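Local coordinates for sensor protein (Vibrio cholerae O1 biovar El Tor, PDB 3MXQ), which probably acts as a sensor histidine kinase, transferring a phosphoryl group from ATP to a protein histidine, and is represented here by its PAS-fold sensor domain, at residues A[33-39]-A[136-142]; A[101-105]-A[117-121]; A[90-96]-A[120-126]. One frame throughout, in Å; residues are numbered along the deposited sequence.

Interaction 1 (A[33-39]-A[136-142]); sequences FALCIVR and HVCLCVY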
loop_
_atom_site.group_PDB
_atom_site.type_symbol
_atom_site.label_atom_id
_atom_site.label_comp_id
_atom_site.label_asym_id
_atom_site.label_seq_id
_atom_site.Cartn_x
_atom_site.Cartn_y
_atom_site.Cartn_z
ATOM N N PHE A 33 10.155 3.316 -1.817
ATOM C CA PHE A 33 11.451 3.425 -1.173
ATOM C C PHE A 33 12.337 2.314 -1.662
ATOM O O PHE A 33 11.849 1.329 -2.176
ATOM C CB PHE A 33 11.317 3.334 0.348
ATOM C CG PHE A 33 10.735 2.032 0.847
ATOM C CD1 PHE A 33 9.380 1.749 0.697
ATOM C CD2 PHE A 33 11.538 1.110 1.504
ATOM C CE1 PHE A 33 8.834 0.548 1.175
ATOM C CE2 PHE A 33 11.003 -0.089 1.988
ATOM C CZ PHE A 33 9.643 -0.371 1.818
ATOM N N ALA A 34 13.638 2.469 -1.497
ATOM C CA ALA A 34 14.579 1.436 -1.871
ATOM C C ALA A 34 14.721 0.475 -0.707
ATOM O O ALA A 34 14.692 0.883 0.454
ATOM C CB ALA A 34 15.899 2.046 -2.212
ATOM N N LEU A 35 14.860 -0.806 -1.026
ATOM C CA LEU A 35 14.942 -1.847 -0.010
ATOM C C LEU A 35 15.956 -2.890 -0.398
ATOM O O LEU A 35 15.962 -3.369 -1.532
ATOM C CB LEU A 35 13.587 -2.515 0.213
ATOM C CG LEU A 35 13.675 -3.667 1.221
ATOM C CD1 LEU A 35 12.601 -3.575 2.317
ATOM C CD2 LEU A 35 13.665 -5.029 0.524
ATOM N N CYS A 36 16.785 -3.265 0.568
ATOM C CA CYS A 36 17.880 -4.187 0.338
ATOM C C CYS A 36 18.115 -5.059 1.566
ATOM O O CYS A 36 18.206 -4.539 2.669
ATOM C CB CYS A 36 19.123 -3.366 0.059
ATOM S SG CYS A 36 20.536 -4.370 -0.247
ATOM N N ILE A 37 18.205 -6.371 1.398
ATOM C CA ILE A 37 18.569 -7.216 2.536
ATOM C C ILE A 37 20.007 -7.672 2.354
ATOM O O ILE A 37 20.390 -8.136 1.271
ATOM C CB ILE A 37 17.689 -8.511 2.697
ATOM C CG1 ILE A 37 16.200 -8.266 2.439
ATOM C CG2 ILE A 37 17.909 -9.159 4.077
ATOM C CD1 ILE A 37 15.504 -7.409 3.465
ATOM N N VAL A 38 20.795 -7.578 3.415
ATOM C CA VAL A 38 22.159 -8.063 3.347
ATOM C C VAL A 38 22.465 -9.083 4.416
ATOM O O VAL A 38 21.963 -9.006 5.531
ATOM C CB VAL A 38 23.172 -6.911 3.389
ATOM C CG1 VAL A 38 22.753 -5.859 2.399
ATOM C CG2 VAL A 38 23.266 -6.304 4.774
ATOM N N ARG A 39 23.286 -10.053 4.051
ATOM C CA ARG A 39 23.804 -11.027 4.984
ATOM C C ARG A 39 24.717 -10.272 5.951
ATOM O O ARG A 39 25.001 -9.087 5.735
ATOM C CB ARG A 39 24.581 -12.070 4.199
ATOM C CG ARG A 39 24.339 -13.492 4.630
ATOM C CD ARG A 39 24.683 -14.471 3.509
ATOM N NE ARG A 39 26.104 -14.485 3.152
ATOM C CZ ARG A 39 26.582 -14.902 1.978
ATOM N NH1 ARG A 39 25.765 -15.331 1.025
ATOM N NH2 ARG A 39 27.887 -14.881 1.749
ATOM N N HIS A 136 20.942 -11.426 9.001
ATOM C CA HIS A 136 20.694 -10.469 7.943
ATOM C C HIS A 136 20.359 -9.125 8.542
ATOM O O HIS A 136 19.880 -9.052 9.678
ATOM C CB HIS A 136 19.525 -10.908 7.069
ATOM C CG HIS A 136 19.681 -12.275 6.499
ATOM N ND1 HIS A 136 19.292 -13.408 7.177
ATOM C CD2 HIS A 136 20.186 -12.696 5.316
ATOM C CE1 HIS A 136 19.549 -14.471 6.434
ATOM N NE2 HIS A 136 20.089 -14.066 5.299
ATOM N N VAL A 137 20.616 -8.060 7.784
ATOM C CA VAL A 137 19.953 -6.796 8.067
ATOM C C VAL A 137 19.224 -6.241 6.842
ATOM O O VAL A 137 19.649 -6.434 5.700
ATOM C CB VAL A 137 20.872 -5.741 8.730
ATOM C CG1 VAL A 137 21.988 -6.422 9.472
ATOM C CG2 VAL A 137 21.421 -4.777 7.718
ATOM N N CYS A 138 18.106 -5.578 7.123
ATOM C CA CYS A 138 17.304 -4.895 6.142
ATOM C C CYS A 138 17.706 -3.423 6.024
ATOM O O CYS A 138 17.954 -2.759 7.026
ATOM C CB CYS A 138 15.863 -4.993 6.591
ATOM S SG CYS A 138 14.670 -4.348 5.432
ATOM N N LEU A 139 17.774 -2.913 4.800
ATOM C CA LEU A 139 18.103 -1.501 4.553
ATOM C C LEU A 139 17.029 -0.873 3.688
ATOM O O LEU A 139 16.622 -1.438 2.666
ATOM C CB LEU A 139 19.445 -1.337 3.838
ATOM C CG LEU A 139 20.673 -2.080 4.355
ATOM C CD1 LEU A 139 21.872 -1.761 3.495
ATOM C CD2 LEU A 139 20.938 -1.657 5.753
ATOM N N CYS A 140 16.574 0.297 4.099
ATOM C CA CYS A 140 15.539 0.985 3.382
ATOM C C CYS A 140 15.988 2.410 3.248
ATOM O O CYS A 140 16.392 3.033 4.234
ATOM C CB CYS A 140 14.238 0.920 4.171
ATOM S SG CYS A 140 13.714 -0.776 4.614
ATOM N N VAL A 141 15.945 2.935 2.031
ATOM C CA VAL A 141 16.338 4.326 1.818
ATOM C C VAL A 141 15.131 5.123 1.364
ATOM O O VAL A 141 14.514 4.792 0.359
ATOM C CB VAL A 141 17.537 4.454 0.842
ATOM C CG1 VAL A 141 17.863 5.923 0.575
ATOM C CG2 VAL A 141 18.753 3.729 1.410
ATOM N N TYR A 142 14.800 6.156 2.135
ATOM C CA TYR A 142 13.621 6.981 1.904
ATOM C C TYR A 142 14.011 8.336 1.401
ATOM O O TYR A 142 14.990 8.893 1.849
ATOM C CB TYR A 142 12.838 7.185 3.193
ATOM C CG TYR A 142 12.381 5.915 3.846
ATOM C CD1 TYR A 142 11.164 5.330 3.503
ATOM C CD2 TYR A 142 13.156 5.311 4.837
ATOM C CE1 TYR A 142 10.744 4.179 4.102
ATOM C CE2 TYR A 142 12.741 4.143 5.449
ATOM C CZ TYR A 142 11.529 3.585 5.074
ATOM O OH TYR A 142 11.124 2.426 5.691
#
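Cys36 and Leu139 form a hydrogen-bonded antiparallel pair at the middle of a six-bond ladder: Leu139 N gives its proton to Cys36 O at 2.7 Å, and Cys36 N returns one to Leu139 O at 2.8 Å. Ala34 with Val141 and Val38 with Val137 repeat this pair of hydrogen bonds two residues to either side; the straightest, Val38 N to Val137 O, has an N-H...O angle of 174°. Strands 34-39 and 134-145 are thereby fixed as neighbours in the antiparallel sheet of the PAS fold, between strands 44-47 and 118-128. On the face of Leu35, Ile37, Cys138 and Cys140, methyls alternate with thiols: Leu35 CD1 lies 3.8 Å from both Cys138 SG and Cys140 SG, and Ile37 CD1 lies 3.7 Å from Cys138 SG. Leu22 of the second subunit packs on Leu35 and Ile37. On the opposite face Val38 CG2 meets Val137 CG2 at 3.8 Å, while helix 75-88 packs on Val137 and Leu139. Phe33 CG sits between its own backbone N and carbonyl carbon (chi1 61°), which sets the ring alongside that of Tyr142, planes 19° apart but slid so far that they hardly overlap; Phe33 CB touches Tyr142 CD1 at 3.7 Å. The Phe33 ring also makes an oblique sulfur-aromatic contact, its CE2 beside Cys140 SG. Tyr142 OH reaches beyond the pair, to Glu123 and to Arg21 of the second subunit.

Interaction 2 (A[101-105]-A[117-121]); sequences HLLPF and QMYQN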
loop_
_atom_site.group_PDB
_atom_site.type_symbol
_atom_site.label_atom_id
_atom_site.label_comp_id
_atom_site.label_asym_id
_atom_site.label_seq_id
_atom_site.Cartn_x
_atom_site.Cartn_y
_atom_site.Cartn_z
ATOM N N HIS A 101 25.779 10.257 -1.442
ATOM C CA HIS A 101 24.568 9.463 -1.249
ATOM C C HIS A 101 24.590 8.190 -2.075
ATOM O O HIS A 101 24.977 8.204 -3.230
ATOM C CB HIS A 101 23.331 10.282 -1.627
ATOM C CG HIS A 101 22.949 11.312 -0.609
ATOM N ND1 HIS A 101 21.847 11.178 0.208
ATOM C CD2 HIS A 101 23.525 12.493 -0.277
ATOM C CE1 HIS A 101 21.758 12.231 1.000
ATOM N NE2 HIS A 101 22.766 13.041 0.730
ATOM N N LEU A 102 24.142 7.095 -1.480
ATOM C CA LEU A 102 23.989 5.818 -2.181
ATOM C C LEU A 102 23.061 5.872 -3.401
ATOM O O LEU A 102 23.313 5.216 -4.406
ATOM C CB LEU A 102 23.465 4.766 -1.207
ATOM C CG LEU A 102 23.324 3.328 -1.690
ATOM C CD1 LEU A 102 24.678 2.750 -1.852
ATOM C CD2 LEU A 102 22.532 2.512 -0.680
ATOM N N LEU A 103 21.987 6.649 -3.300
ATOM C CA LEU A 103 20.982 6.718 -4.349
ATOM C C LEU A 103 20.811 8.142 -4.878
ATOM O O LEU A 103 20.836 9.089 -4.100
ATOM C CB LEU A 103 19.667 6.152 -3.823
ATOM C CG LEU A 103 19.724 4.641 -3.621
ATOM C CD1 LEU A 103 18.737 4.200 -2.598
ATOM C CD2 LEU A 103 19.472 3.939 -4.933
ATOM N N PRO A 104 20.622 8.292 -6.204
ATOM C CA PRO A 104 20.776 9.588 -6.882
ATOM C C PRO A 104 19.606 10.597 -6.818
ATOM O O PRO A 104 19.633 11.600 -7.561
ATOM C CB PRO A 104 21.017 9.174 -8.341
ATOM C CG PRO A 104 20.250 7.912 -8.494
ATOM C CD PRO A 104 20.355 7.206 -7.167
ATOM N N PHE A 105 18.605 10.360 -5.966
ATOM C CA PHE A 105 17.495 11.315 -5.831
ATOM C C PHE A 105 17.733 12.247 -4.636
ATOM O O PHE A 105 18.778 12.895 -4.527
ATOM C CB PHE A 105 16.155 10.586 -5.661
ATOM C CG PHE A 105 15.046 11.067 -6.575
ATOM C CD1 PHE A 105 14.802 12.423 -6.771
ATOM C CD2 PHE A 105 14.216 10.140 -7.206
ATOM C CE1 PHE A 105 13.772 12.852 -7.606
ATOM C CE2 PHE A 105 13.178 10.550 -8.040
ATOM C CZ PHE A 105 12.954 11.913 -8.243
ATOM N N GLN A 117 14.677 21.991 -1.759
ATOM C CA GLN A 117 15.724 21.026 -1.412
ATOM C C GLN A 117 15.175 19.684 -0.922
ATOM O O GLN A 117 14.205 19.625 -0.165
ATOM C CB GLN A 117 16.686 21.616 -0.369
ATOM C CG GLN A 117 17.551 22.783 -0.872
ATOM C CD GLN A 117 18.777 22.342 -1.675
ATOM O OE1 GLN A 117 19.226 21.194 -1.581
ATOM N NE2 GLN A 117 19.331 23.266 -2.464
HETATM N N MSE A 118 15.813 18.609 -1.367
HETATM C CA MSE A 118 15.456 17.261 -0.945
HETATM C C MSE A 118 16.580 16.598 -0.149
HETATM O O MSE A 118 17.697 17.102 -0.121
HETATM C CB MSE A 118 15.037 16.396 -2.144
HETATM C CG MSE A 118 15.801 16.630 -3.441
HETATM SE SE MSE A 118 14.823 15.896 -4.988
HETATM C CE MSE A 118 15.039 17.412 -6.240
ATOM N N TYR A 119 16.267 15.489 0.520
ATOM C CA TYR A 119 17.251 14.704 1.272
ATOM C C TYR A 119 16.752 13.263 1.506
ATOM O O TYR A 119 15.570 12.974 1.364
ATOM C CB TYR A 119 17.618 15.396 2.597
ATOM C CG TYR A 119 16.557 15.313 3.669
ATOM C CD1 TYR A 119 16.675 14.408 4.723
ATOM C CD2 TYR A 119 15.433 16.140 3.634
ATOM C CE1 TYR A 119 15.686 14.319 5.722
ATOM C CE2 TYR A 119 14.439 16.062 4.626
ATOM C CZ TYR A 119 14.570 15.150 5.666
ATOM O OH TYR A 119 13.599 15.073 6.644
ATOM N N GLN A 120 17.672 12.375 1.867
ATOM C CA GLN A 120 17.379 10.968 2.080
ATOM C C GLN A 120 17.448 10.560 3.540
ATOM O O GLN A 120 18.270 11.064 4.299
ATOM C CB GLN A 120 18.339 10.092 1.281
ATOM C CG GLN A 120 18.154 10.197 -0.216
ATOM C CD GLN A 120 19.056 9.252 -0.996
ATOM O OE1 GLN A 120 20.048 8.719 -0.472
ATOM N NE2 GLN A 120 18.717 9.041 -2.262
ATOM N N ASN A 121 16.559 9.641 3.916
ATOM C CA ASN A 121 16.609 8.972 5.205
ATOM C C ASN A 121 17.001 7.508 5.024
ATOM O O ASN A 121 16.718 6.895 3.984
ATOM C CB ASN A 121 15.266 9.073 5.926
ATOM C CG ASN A 121 15.037 10.429 6.563
ATOM O OD1 ASN A 121 15.950 11.032 7.115
ATOM N ND2 ASN A 121 13.797 10.899 6.520
#
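The side-chain amide of Gln120 is held at both ends by the loop residues His101 and Leu103. Its oxygen accepts a hydrogen bond from His101 ND1, with 3.1 Å between ND1 and Gln120 OE1 and an N-H...O angle of 161°. OE1 lies in the plane of the imidazole, whereas seen from the amide the donor stands above the carbonyl plane, 61° out of it. The ring and amide planes are steeply inclined to each other, and the two side chains run past one another in opposite directions. On the amide nitrogen the bond is weaker: Gln120 NE2 is 2.8 Å from Leu103 O, but the angle at the hydrogen is bent. Gln120 NE2 also lies 3.4 Å from Leu103 CB. Gln120 is extended beyond CG (chi2 -176°), which carries the amide from the strand across to the backbone of the loop. Nearer its root, Gln120 CB passes His101 ND1 at 3.8 Å, and the imidazole also stacks on Trp96. Farther out, Phe105 and selenomethionine Met118 make an oblique Met-aromatic contact, with Met118 SE 3.9 Å from Phe105 CD1. Leu103 turns its side chain to Val141 on the adjoining strand. A buried glutamine thus ties the loop that follows strand 92-95 to strand 118-128, a loop-to-sheet join within the PAS fold.

Interaction 3 (A[90-96]-A[120-126]); sequences SSSFSSW and QNLEVIP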
loop_
_atom_site.group_PDB
_atom_site.type_symbol
_atom_site.label_atom_id
_atom_site.label_comp_id
_atom_site.label_asym_id
_atom_site.label_seq_id
_atom_site.Cartn_x
_atom_site.Cartn_y
_atom_site.Cartn_z
ATOM N N SER A 90 19.799 -3.661 17.392
ATOM C CA SER A 90 18.643 -2.775 17.280
ATOM C C SER A 90 18.570 -2.010 15.973
ATOM O O SER A 90 19.575 -1.819 15.298
ATOM C CB SER A 90 18.599 -1.799 18.456
ATOM O OG SER A 90 17.385 -1.068 18.443
ATOM N N SER A 91 17.363 -1.584 15.620
ATOM C CA SER A 91 17.152 -0.829 14.401
ATOM C C SER A 91 17.570 0.602 14.641
ATOM O O SER A 91 17.683 1.036 15.784
ATOM C CB SER A 91 15.691 -0.906 13.941
ATOM O OG SER A 91 14.836 -0.074 14.709
ATOM N N SER A 92 17.813 1.323 13.556
ATOM C CA SER A 92 18.173 2.731 13.624
ATOM C C SER A 92 17.509 3.469 12.472
ATOM O O SER A 92 17.243 2.889 11.424
ATOM C CB SER A 92 19.689 2.900 13.550
ATOM O OG SER A 92 20.128 2.820 12.203
ATOM N N PHE A 93 17.236 4.748 12.682
ATOM C CA PHE A 93 16.650 5.593 11.661
ATOM C C PHE A 93 17.271 6.978 11.733
ATOM O O PHE A 93 17.263 7.611 12.784
ATOM C CB PHE A 93 15.133 5.679 11.834
ATOM C CG PHE A 93 14.442 6.465 10.752
ATOM C CD1 PHE A 93 13.983 5.837 9.602
ATOM C CD2 PHE A 93 14.241 7.836 10.883
ATOM C CE1 PHE A 93 13.339 6.568 8.595
ATOM C CE2 PHE A 93 13.601 8.571 9.871
ATOM C CZ PHE A 93 13.152 7.933 8.735
ATOM N N SER A 94 17.808 7.442 10.611
ATOM C CA SER A 94 18.405 8.765 10.537
ATOM C C SER A 94 18.479 9.217 9.091
ATOM O O SER A 94 18.373 8.400 8.174
ATOM C CB SER A 94 19.816 8.738 11.119
ATOM O OG SER A 94 20.647 7.878 10.352
ATOM N N SER A 95 18.668 10.516 8.888
ATOM C CA SER A 95 18.908 11.032 7.559
ATOM C C SER A 95 20.260 10.521 7.104
ATOM O O SER A 95 21.080 10.122 7.928
ATOM C CB SER A 95 18.857 12.557 7.545
ATOM O OG SER A 95 19.658 13.115 8.567
ATOM N N TRP A 96 20.480 10.492 5.795
ATOM C CA TRP A 96 21.761 10.069 5.265
ATOM C C TRP A 96 22.751 11.202 5.472
ATOM O O TRP A 96 22.630 12.254 4.852
ATOM C CB TRP A 96 21.641 9.703 3.792
ATOM C CG TRP A 96 22.864 9.054 3.257
ATOM C CD1 TRP A 96 24.051 9.656 2.982
ATOM C CD2 TRP A 96 23.026 7.677 2.927
ATOM N NE1 TRP A 96 24.947 8.742 2.510
ATOM C CE2 TRP A 96 24.345 7.515 2.463
ATOM C CE3 TRP A 96 22.183 6.562 2.974
ATOM C CZ2 TRP A 96 24.848 6.282 2.045
ATOM C CZ3 TRP A 96 22.685 5.333 2.562
ATOM C CH2 TRP A 96 24.007 5.205 2.105
ATOM N N GLN A 120 17.672 12.375 1.867
ATOM C CA GLN A 120 17.379 10.968 2.080
ATOM C C GLN A 120 17.448 10.560 3.540
ATOM O O GLN A 120 18.270 11.064 4.299
ATOM C CB GLN A 120 18.339 10.092 1.281
ATOM C CG GLN A 120 18.154 10.197 -0.216
ATOM C CD GLN A 120 19.056 9.252 -0.996
ATOM O OE1 GLN A 120 20.048 8.719 -0.472
ATOM N NE2 GLN A 120 18.717 9.041 -2.262
ATOM N N ASN A 121 16.559 9.641 3.916
ATOM C CA ASN A 121 16.609 8.972 5.205
ATOM C C ASN A 121 17.001 7.508 5.024
ATOM O O ASN A 121 16.718 6.895 3.984
ATOM C CB ASN A 121 15.266 9.073 5.926
ATOM C CG ASN A 121 15.037 10.429 6.563
ATOM O OD1 ASN A 121 15.950 11.032 7.115
ATOM N ND2 ASN A 121 13.797 10.899 6.520
ATOM N N LEU A 122 17.663 6.968 6.047
ATOM C CA LEU A 122 18.148 5.589 6.047
ATOM C C LEU A 122 17.684 4.858 7.287
ATOM O O LEU A 122 17.803 5.366 8.411
ATOM C CB LEU A 122 19.675 5.560 5.975
ATOM C CG LEU A 122 20.358 4.224 6.242
ATOM C CD1 LEU A 122 20.075 3.228 5.162
ATOM C CD2 LEU A 122 21.848 4.440 6.344
ATOM N N GLU A 123 17.167 3.655 7.073
ATOM C CA GLU A 123 16.688 2.800 8.156
ATOM C C GLU A 123 17.415 1.477 8.061
ATOM O O GLU A 123 17.425 0.843 7.017
ATOM C CB GLU A 123 15.175 2.601 8.051
ATOM C CG GLU A 123 14.555 1.907 9.245
ATOM C CD GLU A 123 13.033 2.165 9.405
ATOM O OE1 GLU A 123 12.628 2.541 10.554
ATOM O OE2 GLU A 123 12.254 1.987 8.414
ATOM N N VAL A 124 18.060 1.090 9.151
ATOM C CA VAL A 124 18.727 -0.206 9.255
ATOM C C VAL A 124 18.006 -1.075 10.289
ATOM O O VAL A 124 17.866 -0.682 11.451
ATOM C CB VAL A 124 20.205 -0.033 9.643
ATOM C CG1 VAL A 124 20.911 -1.369 9.609
ATOM C CG2 VAL A 124 20.892 0.930 8.679
ATOM N N ILE A 125 17.541 -2.240 9.865
ATOM C CA ILE A 125 16.811 -3.138 10.756
ATOM C C ILE A 125 17.463 -4.518 10.781
ATOM O O ILE A 125 17.540 -5.191 9.738
ATOM C CB ILE A 125 15.359 -3.348 10.300
ATOM C CG1 ILE A 125 14.588 -2.019 10.236
ATOM C CG2 ILE A 125 14.673 -4.346 11.206
ATOM C CD1 ILE A 125 13.446 -2.006 9.210
ATOM N N PRO A 126 17.907 -4.961 11.973
ATOM C CA PRO A 126 18.500 -6.285 12.127
ATOM C C PRO A 126 17.446 -7.366 11.973
ATOM O O PRO A 126 16.281 -7.095 12.225
ATOM C CB PRO A 126 19.033 -6.267 13.557
ATOM C CG PRO A 126 18.268 -5.214 14.256
ATOM C CD PRO A 126 17.812 -4.233 13.251
HETATM O O HOH W 1 13.606 2.952 13.781
#
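From CB, Phe93 sends CG anti to the backbone N (chi1 -176°), which lays the ring over the neighbouring strand between Glu123 and Asn121. At the Glu123 end, Phe93 CD1 meets Glu123 CB at 3.8 Å and Glu123 OE1 at 3.7 Å, with Glu123 CG in the ring plane at the edge. Phe93 CE1 passes Asn121 CB, and Phe93 CZ comes to 3.7 Å from the same Asn121 CB; Phe93 CE2 lies near Asn121 CG and ND2, the amide plane turned 50° from the ring. Gln13 of the third subunit packs on both Phe93 and Asn121. The carboxylate of Glu123 has its main partner in Arg21 of the second subunit, through a salt bridge, and a weakly held water bridges OE1 to Ser91 OG. Beneath, backbone bonds join Ser92 with Val124 and Ser94 with Leu122, Leu122 N to Ser94 O at 2.7 Å among them; Trp96 N adds one to Gln120 O. On the other face Trp96 CZ3 touches Leu122 CD2 at 4.0 Å, and helix 75-88 packs on Leu122 and Val124. Strand 92-95 is thus paired antiparallel with strand 118-128 as an outermost strand of the PAS-fold sheet within this chain.

In the fold
Interactions 1 and 3 pair strands of one antiparallel PAS sheet, ordered 44-47, 34-39, 134-145, 118-128, 92-95, and interaction 2 joins a loop to its strand 118-128. Interactions 1 and 3, with centres about 9 Å apart, are joined by the pairing of strands 134-145 and 118-128: Cys138 N lies 2.7 Å from Ile125 O, and Asn121 N 2.7 Å from Tyr142 O, both probable hydrogen bonds. Interaction 2 shares Gln120 and Asn121 with interaction 3, and its loop touches both other contacts, Leu102 CB packing 3.4 Å from Trp96 CH2 and Leu103 CD1 3.6 Å from Ala34 CB. Arg21 of the second subunit meets Tyr142 and Glu123, linking interactions 1 and 3 at the subunit interface.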